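Local coordinates for fanconi-associated nuclease 1 homolog (Pseudomonas aeruginosa, PDB 5Y7Q), which belongs to the FAN1 family of VRR-NUC-domain nucleases and is bound here to DNA, at residues Ile316-His329 and Leu348-Leu361. Numbering follows the deposited sequence.
With nucleotides of chain D.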
# COMPACT_ATOMS: atom_id res chain seq x y z
N ILE A 316 5.23 25.26 -2.21
CA ILE A 316 5.74 26.30 -3.11
C ILE A 316 4.86 26.40 -4.34
O ILE A 316 4.36 27.49 -4.70
CB ILE A 316 7.20 26.02 -3.51
CG1 ILE A 316 8.10 25.95 -2.28
CG2 ILE A 316 7.70 27.09 -4.45
CD1 ILE A 316 9.30 25.07 -2.45
N ARG A 317 4.63 25.27 -5.00
CA ARG A 317 3.82 25.29 -6.21
C ARG A 317 2.41 25.80 -5.93
O ARG A 317 1.84 26.51 -6.77
CB ARG A 317 3.80 23.90 -6.84
CG ARG A 317 2.93 23.79 -8.08
CD ARG A 317 3.28 24.80 -9.17
NE ARG A 317 2.32 24.76 -10.28
CZ ARG A 317 2.23 25.67 -11.24
NH1 ARG A 317 3.05 26.72 -11.25
NH2 ARG A 317 1.32 25.55 -12.20
N SER A 318 1.83 25.49 -4.76
CA SER A 318 0.50 26.02 -4.45
C SER A 318 0.53 27.53 -4.28
O SER A 318 -0.35 28.23 -4.79
CB SER A 318 -0.07 25.36 -3.20
OG SER A 318 -0.51 24.05 -3.48
N LEU A 319 1.52 28.06 -3.56
CA LEU A 319 1.63 29.51 -3.44
C LEU A 319 1.72 30.15 -4.82
O LEU A 319 1.00 31.11 -5.13
CB LEU A 319 2.82 29.89 -2.57
CG LEU A 319 2.67 29.67 -1.06
CD1 LEU A 319 4.01 29.47 -0.36
CD2 LEU A 319 1.86 30.80 -0.39
N GLU A 320 2.59 29.60 -5.68
CA GLU A 320 2.69 30.13 -7.04
C GLU A 320 1.32 30.13 -7.72
O GLU A 320 0.91 31.15 -8.29
CB GLU A 320 3.71 29.33 -7.85
CG GLU A 320 4.12 30.02 -9.14
CD GLU A 320 4.88 29.10 -10.10
OE1 GLU A 320 5.47 29.62 -11.09
OE2 GLU A 320 4.88 27.87 -9.89
N ARG A 321 0.59 29.01 -7.65
CA ARG A 321 -0.74 28.97 -8.25
C ARG A 321 -1.68 30.00 -7.61
O ARG A 321 -2.53 30.57 -8.30
CB ARG A 321 -1.32 27.55 -8.15
CG ARG A 321 -1.29 26.77 -9.46
CD ARG A 321 -1.22 25.23 -9.33
NE ARG A 321 -2.51 24.52 -9.36
CZ ARG A 321 -3.42 24.57 -10.35
NH1 ARG A 321 -3.24 25.34 -11.42
NH2 ARG A 321 -4.53 23.85 -10.24
N GLY A 322 -1.53 30.27 -6.31
CA GLY A 322 -2.37 31.26 -5.67
C GLY A 322 -1.94 32.69 -5.88
O GLY A 322 -2.38 33.59 -5.15
N GLU A 323 -1.05 32.91 -6.85
CA GLU A 323 -0.45 34.21 -7.13
C GLU A 323 0.26 34.80 -5.91
O GLU A 323 0.43 36.01 -5.80
CB GLU A 323 -1.49 35.18 -7.69
CG GLU A 323 -2.06 34.70 -9.05
CD GLU A 323 -3.11 35.63 -9.67
OE1 GLU A 323 -3.45 36.68 -9.05
OE2 GLU A 323 -3.61 35.31 -10.77
N ARG A 324 0.74 33.96 -4.99
CA ARG A 324 1.55 34.46 -3.88
C ARG A 324 3.00 34.15 -4.24
O ARG A 324 3.57 33.13 -3.83
CB ARG A 324 1.11 33.82 -2.56
CG ARG A 324 -0.38 34.08 -2.23
CD ARG A 324 -0.99 33.18 -1.14
NE ARG A 324 -0.41 33.38 0.19
CZ ARG A 324 -0.79 32.72 1.29
NH1 ARG A 324 -1.76 31.81 1.21
NH2 ARG A 324 -0.20 32.96 2.46
N PHE A 325 3.63 35.11 -4.90
CA PHE A 325 4.95 34.88 -5.47
C PHE A 325 6.08 35.11 -4.48
O PHE A 325 7.11 34.43 -4.54
CB PHE A 325 5.14 35.76 -6.70
CG PHE A 325 4.13 35.50 -7.76
CD1 PHE A 325 4.09 34.28 -8.41
CD2 PHE A 325 3.22 36.47 -8.13
CE1 PHE A 325 3.15 34.04 -9.40
CE2 PHE A 325 2.29 36.23 -9.12
CZ PHE A 325 2.25 35.02 -9.74
N ALA A 326 5.93 36.10 -3.59
CA ALA A 326 7.01 36.42 -2.68
C ALA A 326 7.18 35.32 -1.65
O ALA A 326 8.30 34.91 -1.33
CB ALA A 326 6.76 37.76 -2.01
N GLU A 327 6.07 34.81 -1.12
CA GLU A 327 6.16 33.68 -0.21
C GLU A 327 6.70 32.46 -0.93
O GLU A 327 7.60 31.77 -0.43
CB GLU A 327 4.79 33.38 0.38
CG GLU A 327 4.28 34.46 1.29
CD GLU A 327 2.77 34.40 1.42
OE1 GLU A 327 2.07 34.85 0.47
OE2 GLU A 327 2.32 33.87 2.46
N ALA A 328 6.18 32.18 -2.13
CA ALA A 328 6.66 31.05 -2.90
C ALA A 328 8.18 31.11 -3.11
O ALA A 328 8.89 30.13 -2.89
CB ALA A 328 5.92 31.01 -4.24
N HIS A 329 8.67 32.28 -3.51
CA HIS A 329 10.11 32.49 -3.68
C HIS A 329 10.85 32.28 -2.38
O HIS A 329 11.88 31.61 -2.36
CB HIS A 329 10.37 33.90 -4.19
CG HIS A 329 11.82 34.19 -4.41
ND1 HIS A 329 12.64 34.69 -3.43
CD2 HIS A 329 12.61 34.02 -5.50
CE1 HIS A 329 13.87 34.84 -3.90
NE2 HIS A 329 13.87 34.44 -5.16
N LEU A 348 12.99 22.15 -7.45
CA LEU A 348 13.40 23.53 -7.24
C LEU A 348 14.13 24.08 -8.46
O LEU A 348 14.08 25.29 -8.72
CB LEU A 348 14.30 23.65 -6.01
CG LEU A 348 13.70 23.29 -4.65
CD1 LEU A 348 14.77 23.22 -3.56
CD2 LEU A 348 12.66 24.32 -4.30
N ALA A 349 14.83 23.22 -9.20
CA ALA A 349 15.53 23.71 -10.38
C ALA A 349 14.57 24.30 -11.41
O ALA A 349 14.96 25.17 -12.19
CB ALA A 349 16.36 22.59 -11.00
N ARG A 350 13.32 23.80 -11.48
CA ARG A 350 12.33 24.43 -12.35
C ARG A 350 11.64 25.60 -11.67
O ARG A 350 11.39 26.64 -12.31
CB ARG A 350 11.28 23.42 -12.79
CG ARG A 350 11.83 22.13 -13.32
CD ARG A 350 10.77 21.07 -13.18
NE ARG A 350 11.21 19.80 -13.71
CZ ARG A 350 10.60 18.65 -13.45
NH1 ARG A 350 9.54 18.63 -12.65
NH2 ARG A 350 11.07 17.53 -13.99
N LEU A 351 11.29 25.45 -10.38
CA LEU A 351 10.47 26.46 -9.70
C LEU A 351 11.23 27.76 -9.50
O LEU A 351 10.72 28.84 -9.80
CB LEU A 351 10.01 25.94 -8.35
CG LEU A 351 8.73 25.15 -8.42
CD1 LEU A 351 8.49 24.54 -7.07
CD2 LEU A 351 7.65 26.13 -8.79
N LEU A 352 12.41 27.67 -8.93
CA LEU A 352 13.18 28.87 -8.63
C LEU A 352 13.24 29.86 -9.79
O LEU A 352 12.78 31.00 -9.60
CB LEU A 352 14.58 28.45 -8.16
CG LEU A 352 14.98 29.11 -6.86
CD1 LEU A 352 16.12 30.08 -7.11
CD2 LEU A 352 13.79 29.83 -6.30
N PRO A 353 13.70 29.51 -10.99
CA PRO A 353 13.85 30.55 -12.03
C PRO A 353 12.53 31.14 -12.48
O PRO A 353 12.50 32.30 -12.89
CB PRO A 353 14.55 29.81 -13.18
CG PRO A 353 14.95 28.46 -12.63
CD PRO A 353 13.98 28.17 -11.53
N ARG A 354 11.45 30.36 -12.43
CA ARG A 354 10.16 30.88 -12.84
C ARG A 354 9.62 31.87 -11.80
O ARG A 354 8.99 32.88 -12.17
CB ARG A 354 9.21 29.72 -13.05
CG ARG A 354 7.80 30.10 -13.28
CD ARG A 354 7.07 28.88 -13.76
NE ARG A 354 7.00 27.86 -12.73
CZ ARG A 354 6.95 26.55 -12.98
NH1 ARG A 354 6.98 26.10 -14.22
NH2 ARG A 354 6.87 25.68 -11.97
N LEU A 355 9.89 31.60 -10.52
CA LEU A 355 9.60 32.56 -9.46
C LEU A 355 10.49 33.79 -9.56
O LEU A 355 10.03 34.92 -9.35
CB LEU A 355 9.78 31.89 -8.11
CG LEU A 355 8.89 30.69 -7.93
CD1 LEU A 355 9.23 30.08 -6.62
CD2 LEU A 355 7.43 31.13 -8.00
N GLN A 356 11.78 33.59 -9.82
CA GLN A 356 12.67 34.73 -10.00
C GLN A 356 12.14 35.63 -11.10
O GLN A 356 12.09 36.85 -10.94
CB GLN A 356 14.07 34.24 -10.33
CG GLN A 356 14.71 33.46 -9.22
CD GLN A 356 16.07 32.91 -9.60
OE1 GLN A 356 16.95 32.81 -8.76
NE2 GLN A 356 16.24 32.57 -10.88
N GLY A 357 11.72 35.03 -12.21
CA GLY A 357 11.16 35.83 -13.28
C GLY A 357 9.89 36.54 -12.84
O GLY A 357 9.68 37.71 -13.17
N LYS A 358 9.04 35.85 -12.08
CA LYS A 358 7.81 36.47 -11.62
C LYS A 358 8.05 37.60 -10.63
O LYS A 358 7.16 38.43 -10.45
CB LYS A 358 6.88 35.42 -11.01
CG LYS A 358 5.95 34.77 -12.02
CD LYS A 358 5.87 33.26 -11.81
CE LYS A 358 4.89 32.58 -12.77
NZ LYS A 358 5.32 32.65 -14.19
N LEU A 359 9.22 37.67 -10.00
CA LEU A 359 9.56 38.82 -9.16
C LEU A 359 10.32 39.90 -9.93
O LEU A 359 10.80 40.87 -9.33
CB LEU A 359 10.36 38.37 -7.94
CG LEU A 359 9.60 37.39 -7.03
CD1 LEU A 359 10.22 37.26 -5.64
CD2 LEU A 359 8.13 37.78 -6.93
N GLY A 360 10.45 39.73 -11.25
CA GLY A 360 11.25 40.65 -12.04
C GLY A 360 12.72 40.65 -11.69
O GLY A 360 13.37 41.69 -11.75
N LEU A 361 13.23 39.56 -11.31
CA LEU A 361 14.64 39.38 -11.05
C LEU A 361 15.35 38.94 -12.32
O LEU A 361 14.77 38.23 -13.15
CB LEU A 361 14.85 38.33 -9.97
CG LEU A 361 14.51 38.64 -8.53
CD1 LEU A 361 14.67 37.37 -7.75
CD2 LEU A 361 15.43 39.71 -8.00
P DA D 2 6.74 22.25 -14.21
OP1 DA D 2 6.83 22.80 -12.84
OP2 DA D 2 7.35 20.92 -14.45
O5' DA D 2 5.21 22.17 -14.65
C5' DA D 2 4.48 23.35 -15.01
C4' DA D 2 3.00 23.09 -14.96
O4' DA D 2 2.60 22.39 -16.17
C3' DA D 2 2.59 22.17 -13.81
O3' DA D 2 1.33 22.53 -13.30
C2' DA D 2 2.53 20.82 -14.46
C1' DA D 2 1.99 21.17 -15.82
N9 DA D 2 2.32 20.15 -16.78
C8 DA D 2 3.55 19.59 -17.00
N7 DA D 2 3.54 18.64 -17.89
C5 DA D 2 2.21 18.55 -18.26
C6 DA D 2 1.55 17.73 -19.17
N6 DA D 2 2.16 16.80 -19.91
N1 DA D 2 0.22 17.89 -19.30
C2 DA D 2 -0.40 18.82 -18.56
N3 DA D 2 0.13 19.65 -17.66
C4 DA D 2 1.45 19.46 -17.56
P DA D 3 0.64 21.64 -12.14
OP1 DA D 3 0.42 22.59 -11.03
OP2 DA D 3 1.42 20.42 -11.84
O5' DA D 3 -0.77 21.21 -12.77
C5' DA D 3 -1.67 22.21 -13.25
C4' DA D 3 -3.02 21.64 -13.67
O4' DA D 3 -2.84 20.64 -14.69
C3' DA D 3 -3.81 20.93 -12.60
O3' DA D 3 -5.17 20.91 -13.01
C2' DA D 3 -3.20 19.53 -12.65
C1' DA D 3 -3.06 19.35 -14.14
N9 DA D 3 -1.95 18.54 -14.58
C8 DA D 3 -0.64 18.68 -14.22
N7 DA D 3 0.17 17.85 -14.84
C5 DA D 3 -0.68 17.15 -15.69
C6 DA D 3 -0.45 16.12 -16.61
N6 DA D 3 0.76 15.62 -16.85
N1 DA D 3 -1.52 15.64 -17.29
C2 DA D 3 -2.73 16.15 -17.05
N3 DA D 3 -3.06 17.12 -16.20
C4 DA D 3 -1.98 17.58 -15.55
P DG D 1 8.22 27.01 -18.56
OP1 DG D 1 7.75 28.22 -17.85
OP2 DG D 1 8.76 27.09 -19.93
O5' DG D 1 9.30 26.24 -17.65
C5' DG D 1 9.33 24.81 -17.63
C4' DG D 1 7.94 24.26 -17.42
O4' DG D 1 7.36 23.87 -18.68
C3' DG D 1 7.84 23.01 -16.53
O3' DG D 1 7.38 23.35 -15.20
C2' DG D 1 6.83 22.12 -17.26
C1' DG D 1 6.30 23.03 -18.36
N9 DG D 1 5.87 22.26 -19.51
C8 DG D 1 6.65 21.45 -20.31
N7 DG D 1 5.96 20.82 -21.22
C5 DG D 1 4.65 21.21 -20.99
C6 DG D 1 3.46 20.85 -21.66
O6 DG D 1 3.31 20.08 -22.62
N1 DG D 1 2.35 21.47 -21.10
C2 DG D 1 2.38 22.33 -20.02
N2 DG D 1 1.20 22.84 -19.63
N3 DG D 1 3.49 22.68 -19.39
C4 DG D 1 4.58 22.08 -19.93
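Glu320 reaches from helix 311-321 into a hollow formed by Leu351, Arg354, Leu355 and Lys358. Glu320 CB lies 4.1 Å, CG 3.7 Å and CD 3.9 Å from Leu355 CD2. With CG anti to the backbone N (chi1 -166°) and the chain extended, the carboxylate reaches two arginines. OE1 takes a weak, bent hydrogen bond from Arg354 NE (2.9 Å, 120°), part of a salt bridge; OE2 accepts one from Arg317 NH1 (2.6 Å), which comes from above the carboxylate plane in a second salt bridge, and touches Leu351 CD2 (3.5 Å). Glutamate suits this buried place: its methylenes pack on leucine while its charge probably helps orient both guanidinium groups toward the DNA. Arg354 bonds OP1 of DA2 (3.0 Å) through NH2 and O3' of DG1 through NH1, and Arg317 NE bonds OP1 of DA3, all of chain D. Leu355, branched and apolar, fits as a knob among Ile316, Glu320, Ala328 and His329. Lys358 sets CB and CG over one Phe325 face, toward its rim, with CD near CE1, and Leu359 CD1 makes an off-centre CH-pi contact with His329. Helix 342-358 packs against both arms of the hairpin of helices 311-321 and 325-337, with helix 296-304 beside the first.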